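Local coordinates for protein ADP-ribosylglycohydrolase (Thermus thermophilus, PDB 2YZV) that belongs to the ADP-ribosylglycohydrolase family, with a compact, strand-free fold built of helices, and holds magnesium ions, at residues W230-G235 and G260-A265; R236-G241 and A265-G270; A186-E191 and G208-A213. All coordinates share one frame; numbering follows the deposited sequence.

Contact 1. Residues W230-G235 and G260-A265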
# COMPACT_ATOMS: atom_id res chain seq x y z
N TRP A 230 2.18 3.82 12.95
CA TRP A 230 3.11 3.88 14.07
C TRP A 230 4.53 4.15 13.56
O TRP A 230 5.23 5.02 14.08
CB TRP A 230 3.10 2.55 14.83
CG TRP A 230 4.26 2.37 15.74
CD1 TRP A 230 4.44 2.93 16.98
CD2 TRP A 230 5.44 1.59 15.48
NE1 TRP A 230 5.65 2.56 17.50
CE2 TRP A 230 6.29 1.73 16.60
CE3 TRP A 230 5.86 0.79 14.41
CZ2 TRP A 230 7.54 1.11 16.68
CZ3 TRP A 230 7.10 0.16 14.49
CH2 TRP A 230 7.93 0.33 15.62
N ALA A 231 4.94 3.42 12.53
CA ALA A 231 6.27 3.58 11.96
C ALA A 231 6.44 4.98 11.39
O ALA A 231 7.51 5.58 11.48
CB ALA A 231 6.51 2.53 10.88
N PHE A 232 5.37 5.50 10.80
CA PHE A 232 5.40 6.84 10.22
C PHE A 232 5.52 7.88 11.34
O PHE A 232 6.29 8.83 11.22
CB PHE A 232 4.13 7.07 9.39
CG PHE A 232 4.06 8.42 8.73
CD1 PHE A 232 5.08 8.85 7.87
CD2 PHE A 232 2.97 9.25 8.94
CE1 PHE A 232 4.99 10.09 7.23
CE2 PHE A 232 2.87 10.49 8.30
CZ PHE A 232 3.89 10.91 7.45
N ALA A 233 4.79 7.67 12.42
CA ALA A 233 4.82 8.60 13.54
C ALA A 233 6.18 8.64 14.24
O ALA A 233 6.67 9.71 14.61
CB ALA A 233 3.74 8.23 14.55
N ARG A 234 6.80 7.48 14.42
CA ARG A 234 8.08 7.42 15.12
C ARG A 234 9.32 7.65 14.25
O ARG A 234 10.34 8.11 14.75
CB ARG A 234 8.22 6.08 15.85
CG ARG A 234 7.08 5.79 16.83
CD ARG A 234 6.84 6.95 17.79
NE ARG A 234 5.71 6.67 18.67
CZ ARG A 234 4.96 7.60 19.24
NH1 ARG A 234 5.22 8.88 19.04
NH2 ARG A 234 3.93 7.24 20.00
N GLY A 235 9.23 7.32 12.96
CA GLY A 235 10.36 7.53 12.08
C GLY A 235 10.55 9.00 11.78
O GLY A 235 9.59 9.70 11.49
N GLY A 260 5.53 2.43 3.08
CA GLY A 260 6.22 2.98 1.93
C GLY A 260 5.39 3.95 1.11
O GLY A 260 5.91 4.97 0.64
N GLN A 261 4.12 3.64 0.93
CA GLN A 261 3.22 4.50 0.17
C GLN A 261 3.01 5.83 0.88
O GLN A 261 3.12 6.89 0.26
CB GLN A 261 1.86 3.83 0.00
CG GLN A 261 1.88 2.61 -0.88
CD GLN A 261 0.56 1.87 -0.85
OE1 GLN A 261 -0.45 2.36 -1.36
NE2 GLN A 261 0.56 0.71 -0.22
N LEU A 262 2.71 5.77 2.17
CA LEU A 262 2.47 6.98 2.95
C LEU A 262 3.72 7.81 3.12
O LEU A 262 3.71 9.02 2.86
CB LEU A 262 1.88 6.62 4.32
CG LEU A 262 1.62 7.78 5.29
CD1 LEU A 262 0.67 8.80 4.66
CD2 LEU A 262 1.02 7.22 6.58
N ALA A 263 4.80 7.18 3.56
CA ALA A 263 6.06 7.88 3.77
C ALA A 263 6.65 8.34 2.44
O ALA A 263 7.33 9.37 2.38
CB ALA A 263 7.04 6.97 4.51
N GLY A 264 6.40 7.59 1.37
CA GLY A 264 6.92 7.98 0.06
C GLY A 264 6.25 9.26 -0.41
O GLY A 264 6.90 10.15 -0.97
N ALA A 265 4.94 9.35 -0.20
CA ALA A 265 4.20 10.54 -0.60
C ALA A 265 4.58 11.73 0.28
O ALA A 265 4.62 12.88 -0.18
CB ALA A 265 2.70 10.28 -0.49

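Contact 2. Residues R236-G241 and A265-G270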
# COMPACT_ATOMS: atom_id res chain seq x y z
N ARG A 236 11.79 9.47 11.85
CA ARG A 236 12.09 10.88 11.58
C ARG A 236 12.34 11.14 10.09
O ARG A 236 12.33 12.29 9.64
CB ARG A 236 13.29 11.32 12.42
CG ARG A 236 12.98 11.38 13.91
CD ARG A 236 14.24 11.51 14.74
NE ARG A 236 15.03 10.29 14.71
CZ ARG A 236 16.23 10.16 15.27
NH1 ARG A 236 16.78 11.18 15.92
NH2 ARG A 236 16.88 9.00 15.20
N ASP A 237 12.56 10.07 9.34
CA ASP A 237 12.77 10.15 7.91
C ASP A 237 12.29 8.84 7.29
O ASP A 237 11.92 7.92 8.01
CB ASP A 237 14.25 10.41 7.56
CG ASP A 237 15.19 9.44 8.24
OD1 ASP A 237 14.99 8.22 8.12
OD2 ASP A 237 16.16 9.91 8.88
N PHE A 238 12.28 8.76 5.97
CA PHE A 238 11.81 7.56 5.29
C PHE A 238 12.53 6.30 5.76
O PHE A 238 11.89 5.31 6.13
CB PHE A 238 11.99 7.70 3.78
CG PHE A 238 11.35 6.59 2.99
CD1 PHE A 238 10.06 6.73 2.49
CD2 PHE A 238 12.04 5.39 2.77
CE1 PHE A 238 9.46 5.70 1.78
CE2 PHE A 238 11.44 4.36 2.06
CZ PHE A 238 10.15 4.51 1.56
N GLU A 239 13.85 6.33 5.73
CA GLU A 239 14.66 5.19 6.13
C GLU A 239 14.38 4.69 7.55
O GLU A 239 14.14 3.50 7.76
CB GLU A 239 16.15 5.53 6.00
CG GLU A 239 17.08 4.36 6.25
CD GLU A 239 18.53 4.70 5.97
OE1 GLU A 239 19.38 3.79 6.02
OE2 GLU A 239 18.82 5.89 5.70
N GLU A 240 14.40 5.60 8.52
CA GLU A 240 14.16 5.19 9.90
C GLU A 240 12.78 4.57 10.10
O GLU A 240 12.65 3.54 10.78
CB GLU A 240 14.33 6.38 10.85
CG GLU A 240 14.15 6.00 12.31
CD GLU A 240 14.52 7.11 13.27
OE1 GLU A 240 14.01 8.24 13.11
OE2 GLU A 240 15.33 6.85 14.18
N GLY A 241 11.76 5.18 9.51
CA GLY A 241 10.42 4.66 9.64
C GLY A 241 10.29 3.31 8.95
O GLY A 241 9.62 2.41 9.45
N ALA A 265 4.94 9.35 -0.20
CA ALA A 265 4.20 10.54 -0.60
C ALA A 265 4.58 11.73 0.28
O ALA A 265 4.62 12.88 -0.18
CB ALA A 265 2.70 10.28 -0.49
N TYR A 266 4.85 11.45 1.55
CA TYR A 266 5.20 12.49 2.51
C TYR A 266 6.62 13.04 2.35
O TYR A 266 6.82 14.26 2.29
CB TYR A 266 5.03 11.96 3.93
CG TYR A 266 5.29 12.99 5.00
CD1 TYR A 266 4.39 14.03 5.23
CD2 TYR A 266 6.45 12.95 5.77
CE1 TYR A 266 4.64 15.00 6.20
CE2 TYR A 266 6.71 13.91 6.75
CZ TYR A 266 5.80 14.94 6.95
OH TYR A 266 6.04 15.90 7.90
N TYR A 267 7.60 12.14 2.29
CA TYR A 267 9.01 12.53 2.17
C TYR A 267 9.49 12.72 0.73
O TYR A 267 10.45 13.46 0.49
CB TYR A 267 9.90 11.49 2.85
CG TYR A 267 9.70 11.34 4.34
CD1 TYR A 267 10.04 12.37 5.23
CD2 TYR A 267 9.21 10.15 4.88
CE1 TYR A 267 9.90 12.21 6.60
CE2 TYR A 267 9.07 9.98 6.25
CZ TYR A 267 9.42 11.01 7.11
OH TYR A 267 9.31 10.82 8.47
N GLY A 268 8.84 12.04 -0.21
CA GLY A 268 9.22 12.16 -1.60
C GLY A 268 10.30 11.18 -2.04
O GLY A 268 11.08 10.69 -1.22
N LEU A 269 10.36 10.92 -3.34
CA LEU A 269 11.34 9.99 -3.91
C LEU A 269 12.78 10.34 -3.54
O LEU A 269 13.58 9.45 -3.25
CB LEU A 269 11.21 9.97 -5.44
CG LEU A 269 12.10 8.95 -6.16
CD1 LEU A 269 11.59 7.54 -5.86
CD2 LEU A 269 12.09 9.21 -7.65
N GLY A 270 13.10 11.63 -3.55
CA GLY A 270 14.45 12.05 -3.23
C GLY A 270 14.92 11.69 -1.84
O GLY A 270 16.13 11.65 -1.58
O HOH W 1 9.26 13.06 10.14

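Contact 3. Residues A186-E191 and G208-A213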
# COMPACT_ATOMS: atom_id res chain seq x y z
N ALA A 186 -1.23 16.52 10.88
CA ALA A 186 -2.57 16.50 10.30
C ALA A 186 -2.93 15.09 9.83
O ALA A 186 -4.06 14.63 10.02
CB ALA A 186 -2.64 17.47 9.12
N LEU A 187 -1.96 14.41 9.23
CA LEU A 187 -2.18 13.05 8.75
C LEU A 187 -2.53 12.12 9.90
O LEU A 187 -3.50 11.36 9.83
CB LEU A 187 -0.93 12.54 8.02
CG LEU A 187 -0.61 13.34 6.75
CD1 LEU A 187 0.78 12.99 6.23
CD2 LEU A 187 -1.68 13.06 5.68
N LEU A 188 -1.74 12.18 10.97
CA LEU A 188 -1.99 11.33 12.13
C LEU A 188 -3.25 11.68 12.91
O LEU A 188 -3.83 10.82 13.57
CB LEU A 188 -0.77 11.36 13.06
CG LEU A 188 0.53 10.88 12.42
CD1 LEU A 188 1.69 11.08 13.39
CD2 LEU A 188 0.40 9.42 12.01
N ALA A 189 -3.70 12.93 12.82
CA ALA A 189 -4.90 13.35 13.53
C ALA A 189 -6.15 12.72 12.91
O ALA A 189 -7.17 12.57 13.59
CB ALA A 189 -5.01 14.87 13.55
N LEU A 190 -6.08 12.38 11.62
CA LEU A 190 -7.20 11.73 10.94
C LEU A 190 -8.54 12.38 11.27
O LEU A 190 -9.54 11.69 11.44
CB LEU A 190 -7.24 10.25 11.35
CG LEU A 190 -6.03 9.42 10.90
CD1 LEU A 190 -5.83 8.20 11.79
CD2 LEU A 190 -6.24 9.01 9.45
N GLU A 191 -8.54 13.71 11.32
CA GLU A 191 -9.73 14.47 11.68
C GLU A 191 -11.08 14.07 11.06
O GLU A 191 -12.07 13.93 11.77
CB GLU A 191 -9.47 15.96 11.43
CG GLU A 191 -10.52 16.88 12.02
CD GLU A 191 -10.09 18.33 12.02
OE1 GLU A 191 -9.81 18.87 10.92
OE2 GLU A 191 -10.02 18.93 13.11
N GLY A 208 -6.10 6.78 18.05
CA GLY A 208 -4.81 6.73 18.71
C GLY A 208 -4.18 5.38 18.99
O GLY A 208 -3.15 5.30 19.66
N GLY A 209 -4.80 4.31 18.50
CA GLY A 209 -4.24 2.99 18.74
C GLY A 209 -2.85 2.83 18.15
O GLY A 209 -2.03 2.07 18.67
N PHE A 210 -2.56 3.56 17.09
CA PHE A 210 -1.28 3.48 16.41
C PHE A 210 -0.08 4.08 17.14
O PHE A 210 1.06 3.88 16.74
CB PHE A 210 -1.39 4.11 15.01
CG PHE A 210 -1.72 5.57 15.04
CD1 PHE A 210 -0.72 6.52 15.23
CD2 PHE A 210 -3.04 6.01 14.90
CE1 PHE A 210 -1.02 7.89 15.28
CE2 PHE A 210 -3.36 7.37 14.95
CZ PHE A 210 -2.34 8.31 15.14
N TRP A 211 -0.32 4.83 18.22
CA TRP A 211 0.79 5.44 18.95
C TRP A 211 1.63 4.38 19.67
O TRP A 211 2.78 4.63 20.03
CB TRP A 211 0.27 6.48 19.96
CG TRP A 211 -0.42 7.68 19.35
CD1 TRP A 211 -1.72 8.06 19.55
CD2 TRP A 211 0.16 8.67 18.49
NE1 TRP A 211 -1.98 9.23 18.89
CE2 TRP A 211 -0.85 9.63 18.23
CE3 TRP A 211 1.43 8.86 17.93
CZ2 TRP A 211 -0.62 10.76 17.42
CZ3 TRP A 211 1.65 9.98 17.12
CH2 TRP A 211 0.63 10.91 16.88
N GLU A 212 1.05 3.21 19.89
CA GLU A 212 1.77 2.14 20.57
C GLU A 212 2.40 1.21 19.54
O GLU A 212 1.80 0.90 18.52
CB GLU A 212 0.83 1.33 21.46
CG GLU A 212 1.55 0.28 22.28
CD GLU A 212 2.59 0.89 23.20
OE1 GLU A 212 2.19 1.58 24.16
OE2 GLU A 212 3.80 0.69 22.96
N ALA A 213 3.62 0.76 19.83
CA ALA A 213 4.33 -0.14 18.92
C ALA A 213 3.63 -1.50 18.88
O ALA A 213 3.26 -2.05 19.92
CB ALA A 213 5.77 -0.32 19.38

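Contact 1. Residues W230-G235 and G260-A265
Where the last turn of helix 221-234 meets helix 252-267, the two backbones come nearest at Phe232 and Ala263, whose CA atoms lie 6.6 Å apart. The contact is a helix-helix interface in the core of the all-alpha ADP-ribosylglycohydrolase fold, and it illustrates how one aromatic side chain can bridge two helices. No hydrogen bond joins the segments. Phe232 does nearly all the work from its side: its CG stands anti to the backbone N (chi1 -179°), which carries the ring across to Leu262 and Ala263. Leu262 crosses the phenyl at about a right angle and sets its branch point over one face, with CG 4.1 Å from the centroid of the Phe232 ring and 8° off the normal, a CH-pi contact. Its methyl CD2 shifts toward the base of the ring and reaches Phe232 CD2 at 3.7 Å. Phe232 CE1 lies 4.2 Å from Ala263 CA, an oblique approach. Beyond the two segments, Tyr266 meets Phe232 edge-to-face, and Lys184 makes both a cation-pi contact with the ring and a hydrogen bond to Phe232 O. Leu187 and Leu188 also touch this phenylalanine, so helices 221-234, 252-267 and 184-189 meet around its ring. Ala263 adds its methyl to the contact, with CB 4.3 Å from Phe232 CD1.

Contact 2. Residues R236-G241 and A265-G270
Tyr267, in the last turn of helix 252-267, lays its ring against the backbone of Arg236, Asp237 and Phe238, which leads into helix 238-246; a capped helix N-terminus thus packs on an aromatic face in this all-alpha fold. Chi1 of -63° sets Tyr267 CG anti to its carbonyl carbon and sends the ring toward the helix start. Phe238 N sits above the face, offset toward the rim, 3.4 Å from Tyr267 CE2, while Asp237 CA makes an off-centre CH-pi contact 4.0 Å from the centroid of the Tyr267 ring. Tyr266 CD2 lies over the centre of the opposite face, sandwiching the ring. The apolar share falls to Phe238, whose CB touches Tyr267 CD2, with its own ring edge turned to that same carbon.

Polar bonds order the backbone that Tyr267 covers. Asp237 is the N-cap: its OD1 accepts from Glu240 N at 2.7 Å, almost straight at 173°. Arg236 and Glu240 form a bidentate salt bridge, Arg236 NE to Glu240 OE1 and Arg236 NH2 to Glu240 OE2, each 2.8 Å, with both oxygens close to the guanidinium plane. Glu240 OE1 has a second donor in Arg236 N, taken by the anti lone pair while NE uses the syn one, so the carboxylate ties down both ends of the arginine. Lys184 hydrogen-bonds to the Tyr267 hydroxyl from outside the segments. A water links the segments too, lying 2.8 Å from Tyr267 OH and donating a weak hydrogen bond to Arg236 O.

Contact 3. Residues A186-E191 and G208-A213
Leu188, near the end of helix 184-189, reaches into the angle between Phe210 and Trp211, two consecutive aromatic residues of the turn that follows helix 200-209. Its CB is already in contact with both, 4.0 Å from Phe210 CZ and 4.1 Å from Trp211 CH2. Beyond CG the branches part company: CD1 goes to the tryptophan, 3.7 Å from Trp211 CH2, and CD2 to the phenylalanine, 3.9 Å from Phe210 CE1. The two aromatics also pack together, with Phe210 CE1 over the centre of one face of the indole, so Leu188 lies on two rings that touch each other. Phe210 holds its ring toward helix 184-189 with CG between the backbone N and the carbonyl carbon (chi1 63°). Phe210 CZ lies 3.3 Å from Leu188 O, obliquely to the ring, a close approach and not a hydrogen bond. Leu190 CD1 touches Phe210 CE2, the two side chains running antiparallel. Gly208, with positive phi, is the C-prime residue of a Schellman motif closing the helix that leads into the turn, and a type I beta turn from Gly209 to Glu212 brings both aromatics round. Ala233 of helix 221-234 touches Leu188 and Trp211 alike. Mostly non-directional apolar contacts, with the Leu188 carbonyl set against Phe210, thus hold the end of helix 184-189 to this turn.

Along the chain, contact 3 closes before the other two open, whereas the segments of contacts 1 and 2 alternate. Contacts 1 and 2 have centres about 7 Å apart, share Ala265 and both use helix 252-267, against which the successive helices 221-234 and 238-246 pack. The centre of contact 3 lies about 12 Å from that of contact 1 and about 17 Å from that of contact 2. A probable hydrogen bond from Arg234 NH2 to Trp211 O ties contact 3 to contact 1. Together the contacts join successive helices of the C-terminal half, contact 3 lying farther from the chain's centre (about 17 Å) than contact 1 (about 11 Å).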